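Local coordinates for cell division protein FtsZ 1 (Methanocaldococcus jannaschii, PDB 2VAP) that binds GTP and probably hydrolyses it, and probably polymerises in a GTP-dependent manner into the ring that forms at the future division site, at residues N51-A64 against D212-E224. Residues are numbered along the deposited sequence; the frame is centred on the assembly and turned at random.
Sequences NTITRLKMEGIEGA and DEVLINAVKGLVE. With GDP (guanosine-5'-diphosphate), chain B.
Ile216 fits as a knob into a hole formed by Thr52, Arg55, Leu56 and Glu59, and illustrates how two helices can share an apolar seam bordered by a salt-bridge network. With CG1 beside the backbone N (chi1 -65°), its CD1 enters the hole, 3.6 Å from CB of Arg55 and 3.8 Å from CG of Leu56. The isobutyl group of Leu56 then forks, CD1 meeting CG1 of Val219 and CD2 lying over CB of Lys220. Farther along, Ile61 lays CD1 against CB of Val223, 3.9 Å away.

The solvent side, where Glu59 and Glu213 are exposed, is looser and ionic. Arg55, bent at chi2 and chi3, grips OE1 of Glu213 end-on: OE1 lies in the guanidinium plane, but NH2 (2.7 Å) and NH1 (3.1 Å) both come to it from the same face of the carboxylate, out of its plane. NE and NH2 also hold OE1 of Glu59 side-on, while the fully extended Lys220 brings NZ only within 3.4 Å of Glu59 OE2, a weak bond.

Toward the nucleotide, OD1 of Asp212, a GTP-binding residue, accepts hydrogen bonds from N1 and N2 of the GDP guanine, and a water links its OD2 to NH1 of Arg55. At the other end, the buried Glu224 turns the anti lone pair of OE2 to the backbone N of Glu62 (3.1 Å, 156°); an alanine here would probably leave that amide without its acceptor and the turn after the helix less firmly fixed.

The axes of helix segments 51-59 and 212-224 cross at -61°, with a closest approach of 9.9 Å. Beneath them runs the parallel sheet of the GTPase domain: Leu56, Val219 and Val223 rest on Val42 of strand 40-45, Leu215 on Thr128 of strand 124-130, while Val214 and Ala218 of helix 204-227 pack against strand 249-256 of the C-terminal domain.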
loop_
_atom_site.group_PDB
_atom_site.type_symbol
_atom_site.label_atom_id
_atom_site.label_comp_id
_atom_site.label_asym_id
_atom_site.label_seq_id
_atom_site.Cartn_x
_atom_site.Cartn_y
_atom_site.Cartn_z
ATOM N N ASN A 51 6.151 11.738 3.948
ATOM C CA ASN A 51 5.704 12.426 2.738
ATOM C C ASN A 51 4.430 11.800 2.175
ATOM O O ASN A 51 3.519 12.510 1.740
ATOM C CB ASN A 51 6.814 12.427 1.680
ATOM C CG ASN A 51 6.517 13.355 0.515
ATOM O OD1 ASN A 51 6.199 14.530 0.701
ATOM N ND2 ASN A 51 6.630 12.829 -0.698
ATOM N N THR A 52 4.373 10.468 2.201
ATOM C CA THR A 52 3.188 9.720 1.780
ATOM C C THR A 52 1.984 10.064 2.664
ATOM O O THR A 52 0.895 10.335 2.153
ATOM C CB THR A 52 3.451 8.190 1.779
ATOM O OG1 THR A 52 4.546 7.892 0.902
ATOM C CG2 THR A 52 2.222 7.416 1.313
ATOM N N ILE A 53 2.193 10.067 3.981
ATOM C CA ILE A 53 1.138 10.402 4.943
ATOM C C ILE A 53 0.583 11.816 4.727
ATOM O O ILE A 53 -0.634 12.013 4.728
ATOM C CB ILE A 53 1.616 10.215 6.415
ATOM C CG1 ILE A 53 1.858 8.732 6.733
ATOM C CG2 ILE A 53 0.629 10.836 7.409
ATOM C CD1 ILE A 53 0.606 7.847 6.756
ATOM N N THR A 54 1.481 12.785 4.537
ATOM C CA THR A 54 1.098 14.179 4.289
ATOM C C THR A 54 0.149 14.288 3.095
ATOM O O THR A 54 -0.898 14.936 3.183
ATOM C CB THR A 54 2.338 15.078 4.055
ATOM O OG1 THR A 54 3.167 15.061 5.221
ATOM C CG2 THR A 54 1.930 16.519 3.761
ATOM N N ARG A 55 0.520 13.636 1.994
ATOM C CA ARG A 55 -0.280 13.641 0.770
ATOM C C ARG A 55 -1.641 12.972 0.962
ATOM O O ARG A 55 -2.645 13.448 0.434
ATOM C CB ARG A 55 0.486 12.973 -0.377
ATOM C CG ARG A 55 1.693 13.759 -0.898
ATOM C CD ARG A 55 1.285 14.953 -1.764
ATOM N NE ARG A 55 0.418 14.568 -2.879
ATOM C CZ ARG A 55 0.846 14.178 -4.078
ATOM N NH1 ARG A 55 2.146 14.111 -4.345
ATOM N NH2 ARG A 55 -0.033 13.849 -5.014
ATOM N N LEU A 56 -1.670 11.878 1.724
ATOM C CA LEU A 56 -2.921 11.179 2.035
ATOM C C LEU A 56 -3.840 12.017 2.926
ATOM O O LEU A 56 -5.063 11.971 2.782
ATOM C CB LEU A 56 -2.645 9.822 2.696
ATOM C CG LEU A 56 -1.964 8.720 1.875
ATOM C CD1 LEU A 56 -1.541 7.571 2.779
ATOM C CD2 LEU A 56 -2.856 8.216 0.741
ATOM N N LYS A 57 -3.239 12.778 3.840
ATOM C CA LYS A 57 -3.979 13.650 4.754
ATOM C C LYS A 57 -4.543 14.883 4.041
ATOM O O LYS A 57 -5.676 15.292 4.311
ATOM C CB LYS A 57 -3.089 14.056 5.940
ATOM C CG LYS A 57 -3.733 14.997 6.963
ATOM C CD LYS A 57 -4.840 14.321 7.765
ATOM C CE LYS A 57 -5.524 15.312 8.693
ATOM N NZ LYS A 57 -6.746 14.738 9.319
ATOM N N MET A 58 -3.755 15.460 3.133
ATOM C CA MET A 58 -4.168 16.647 2.375
ATOM C C MET A 58 -5.262 16.339 1.351
ATOM O O MET A 58 -6.241 17.082 1.244
ATOM C CB MET A 58 -2.970 17.301 1.678
ATOM C CG MET A 58 -2.016 18.038 2.610
ATOM S SD MET A 58 -0.885 19.150 1.744
ATOM C CE MET A 58 0.063 18.001 0.745
ATOM N N GLU A 59 -5.086 15.249 0.606
ATOM C CA GLU A 59 -6.061 14.816 -0.398
ATOM C C GLU A 59 -7.337 14.277 0.245
ATOM O O GLU A 59 -8.409 14.308 -0.364
ATOM C CB GLU A 59 -5.452 13.764 -1.329
ATOM C CG GLU A 59 -4.411 14.310 -2.302
ATOM C CD GLU A 59 -3.739 13.224 -3.130
ATOM O OE1 GLU A 59 -2.531 13.363 -3.417
ATOM O OE2 GLU A 59 -4.411 12.235 -3.495
ATOM N N GLY A 60 -7.208 13.782 1.474
ATOM C CA GLY A 60 -8.348 13.298 2.243
ATOM C C GLY A 60 -8.648 11.833 2.007
ATOM O O GLY A 60 -9.646 11.494 1.366
ATOM N N ILE A 61 -7.778 10.966 2.524
ATOM C CA ILE A 61 -8.000 9.518 2.480
ATOM C C ILE A 61 -9.209 9.156 3.346
ATOM O O ILE A 61 -9.307 9.571 4.503
ATOM C CB ILE A 61 -6.725 8.710 2.884
ATOM C CG1 ILE A 61 -6.970 7.200 2.753
ATOM C CG2 ILE A 61 -6.233 9.096 4.289
ATOM C CD1 ILE A 61 -5.704 6.355 2.713
ATOM N N GLU A 62 -10.134 8.394 2.769
ATOM C CA GLU A 62 -11.408 8.116 3.425
ATOM C C GLU A 62 -11.344 6.928 4.382
ATOM O O GLU A 62 -10.745 5.898 4.070
ATOM C CB GLU A 62 -12.517 7.914 2.388
ATOM C CG GLU A 62 -12.783 9.146 1.523
ATOM C CD GLU A 62 -14.077 9.055 0.736
ATOM O OE1 GLU A 62 -15.113 8.684 1.326
ATOM O OE2 GLU A 62 -14.060 9.368 -0.473
ATOM N N GLY A 63 -11.955 7.102 5.554
ATOM C CA GLY A 63 -12.130 6.028 6.536
ATOM C C GLY A 63 -10.868 5.427 7.129
ATOM O O GLY A 63 -10.875 4.273 7.561
ATOM N N ALA A 64 -9.788 6.206 7.156
ATOM C CA ALA A 64 -8.518 5.730 7.698
ATOM C C ALA A 64 -7.817 6.782 8.550
ATOM O O ALA A 64 -7.754 7.957 8.181
ATOM C CB ALA A 64 -7.601 5.257 6.577
ATOM N N ASP A 212 6.134 9.027 -5.467
ATOM C CA ASP A 212 5.112 9.557 -4.562
ATOM C C ASP A 212 3.709 9.210 -5.046
ATOM O O ASP A 212 2.897 8.682 -4.284
ATOM C CB ASP A 212 5.232 11.079 -4.434
ATOM C CG ASP A 212 6.454 11.513 -3.649
ATOM O OD1 ASP A 212 7.015 10.694 -2.894
ATOM O OD2 ASP A 212 6.846 12.692 -3.782
ATOM N N GLU A 213 3.440 9.508 -6.317
ATOM C CA GLU A 213 2.130 9.280 -6.926
ATOM C C GLU A 213 1.741 7.805 -6.922
ATOM O O GLU A 213 0.584 7.464 -6.670
ATOM C CB GLU A 213 2.093 9.825 -8.360
ATOM C CG GLU A 213 2.265 11.339 -8.476
ATOM C CD GLU A 213 1.133 12.129 -7.833
ATOM O OE1 GLU A 213 1.423 13.174 -7.214
ATOM O OE2 GLU A 213 -0.041 11.712 -7.945
ATOM N N VAL A 214 2.714 6.940 -7.199
ATOM C CA VAL A 214 2.493 5.495 -7.230
ATOM C C VAL A 214 2.166 4.959 -5.834
ATOM O O VAL A 214 1.230 4.172 -5.673
ATOM C CB VAL A 214 3.700 4.749 -7.861
ATOM C CG1 VAL A 214 3.574 3.243 -7.689
ATOM C CG2 VAL A 214 3.821 5.105 -9.338
ATOM N N LEU A 215 2.926 5.404 -4.833
ATOM C CA LEU A 215 2.670 5.041 -3.436
ATOM C C LEU A 215 1.284 5.491 -2.975
ATOM O O LEU A 215 0.570 4.732 -2.317
ATOM C CB LEU A 215 3.746 5.618 -2.512
ATOM C CG LEU A 215 5.009 4.791 -2.269
ATOM C CD1 LEU A 215 6.098 5.658 -1.650
ATOM C CD2 LEU A 215 4.719 3.575 -1.389
ATOM N N ILE A 216 0.915 6.723 -3.325
ATOM C CA ILE A 216 -0.412 7.261 -3.015
ATOM C C ILE A 216 -1.506 6.409 -3.661
ATOM O O ILE A 216 -2.443 5.985 -2.984
ATOM C CB ILE A 216 -0.551 8.757 -3.438
ATOM C CG1 ILE A 216 0.385 9.655 -2.613
ATOM C CG2 ILE A 216 -2.004 9.239 -3.335
ATOM C CD1 ILE A 216 0.280 9.487 -1.102
ATOM N N ASN A 217 -1.365 6.147 -4.959
ATOM C CA ASN A 217 -2.314 5.313 -5.699
ATOM C C ASN A 217 -2.470 3.910 -5.113
ATOM O O ASN A 217 -3.578 3.374 -5.065
ATOM C CB ASN A 217 -1.921 5.225 -7.178
ATOM C CG ASN A 217 -2.397 6.422 -7.990
ATOM O OD1 ASN A 217 -3.063 6.260 -9.012
ATOM N ND2 ASN A 217 -2.056 7.626 -7.540
ATOM N N ALA A 218 -1.359 3.328 -4.665
ATOM C CA ALA A 218 -1.361 1.983 -4.091
ATOM C C ALA A 218 -2.026 1.942 -2.715
ATOM O O ALA A 218 -2.912 1.120 -2.478
ATOM C CB ALA A 218 0.060 1.428 -4.019
ATOM N N VAL A 219 -1.595 2.829 -1.817
ATOM C CA VAL A 219 -2.125 2.873 -0.449
ATOM C C VAL A 219 -3.580 3.360 -0.425
ATOM O O VAL A 219 -4.448 2.688 0.133
ATOM C CB VAL A 219 -1.235 3.731 0.496
ATOM C CG1 VAL A 219 -1.859 3.845 1.884
ATOM C CG2 VAL A 219 0.165 3.136 0.605
ATOM N N LYS A 220 -3.835 4.516 -1.038
ATOM C CA LYS A 220 -5.189 5.075 -1.111
ATOM C C LYS A 220 -6.143 4.133 -1.848
ATOM O O LYS A 220 -7.288 3.958 -1.434
ATOM C CB LYS A 220 -5.171 6.455 -1.775
ATOM C CG LYS A 220 -6.445 7.269 -1.592
ATOM C CD LYS A 220 -6.279 8.668 -2.161
ATOM C CE LYS A 220 -7.552 9.485 -2.005
ATOM N NZ LYS A 220 -7.400 10.860 -2.556
ATOM N N GLY A 221 -5.656 3.523 -2.927
ATOM C CA GLY A 221 -6.443 2.575 -3.718
ATOM C C GLY A 221 -6.855 1.327 -2.956
ATOM O O GLY A 221 -7.982 0.851 -3.103
ATOM N N LEU A 222 -5.946 0.795 -2.143
ATOM C CA LEU A 222 -6.245 -0.383 -1.328
ATOM C C LEU A 222 -7.186 -0.062 -0.167
ATOM O O LEU A 222 -8.126 -0.815 0.096
ATOM C CB LEU A 222 -4.962 -1.043 -0.813
ATOM C CG LEU A 222 -4.241 -1.997 -1.770
ATOM C CD1 LEU A 222 -2.818 -2.251 -1.299
ATOM C CD2 LEU A 222 -5.001 -3.312 -1.922
ATOM N N VAL A 223 -6.927 1.051 0.516
ATOM C CA VAL A 223 -7.764 1.497 1.633
ATOM C C VAL A 223 -9.191 1.790 1.166
ATOM O O VAL A 223 -10.156 1.276 1.737
ATOM C CB VAL A 223 -7.173 2.754 2.336
ATOM C CG1 VAL A 223 -8.174 3.356 3.323
ATOM C CG2 VAL A 223 -5.877 2.412 3.051
ATOM N N GLU A 224 -9.311 2.599 0.116
ATOM C CA GLU A 224 -10.616 3.077 -0.346
ATOM C C GLU A 224 -11.433 2.018 -1.092
ATOM O O GLU A 224 -12.646 2.170 -1.267
ATOM C CB GLU A 224 -10.470 4.376 -1.149
ATOM C CG GLU A 224 -9.992 5.548 -0.283
ATOM C CD GLU A 224 -10.021 6.895 -0.986
ATOM O OE1 GLU A 224 -10.047 6.938 -2.234
ATOM O OE2 GLU A 224 -10.004 7.922 -0.274
HETATM P PB GDP B . 14.668 7.341 6.086
HETATM O O1B GDP B . 15.944 7.123 6.863
HETATM O O2B GDP B . 14.006 8.616 6.554
HETATM O O3B GDP B . 13.744 6.169 6.310
HETATM O O3A GDP B . 15.058 7.449 4.528
HETATM P PA GDP B . 14.101 8.090 3.402
HETATM O O1A GDP B . 12.642 7.827 3.681
HETATM O O2A GDP B . 14.375 9.565 3.227
HETATM O "O5'" GDP B . 14.564 7.299 2.082
HETATM C "C5'" GDP B . 14.492 5.878 2.037
HETATM C "C4'" GDP B . 14.198 5.436 0.613
HETATM O "O4'" GDP B . 12.980 6.031 0.158
HETATM C "C3'" GDP B . 15.283 5.890 -0.349
HETATM O "O3'" GDP B . 16.281 4.880 -0.528
HETATM C "C2'" GDP B . 14.535 6.209 -1.628
HETATM O "O2'" GDP B . 14.475 5.058 -2.474
HETATM C "C1'" GDP B . 13.125 6.542 -1.170
HETATM N N9 GDP B . 12.865 8.008 -1.179
HETATM C C8 GDP B . 13.690 9.000 -0.779
HETATM N N7 GDP B . 13.104 10.219 -0.928
HETATM C C5 GDP B . 11.872 10.012 -1.432
HETATM C C6 GDP B . 10.715 10.852 -1.833
HETATM O O6 GDP B . 10.758 12.097 -1.730
HETATM N N1 GDP B . 9.620 10.234 -2.310
HETATM C C2 GDP B . 9.542 8.892 -2.433
HETATM N N2 GDP B . 8.407 8.336 -2.921
HETATM N N3 GDP B . 10.562 8.067 -2.086
HETATM C C4 GDP B . 11.724 8.557 -1.591
HETATM O O HOH W 1 3.707 9.213 -1.518
HETATM O O HOH W 2 4.737 14.357 -2.984
#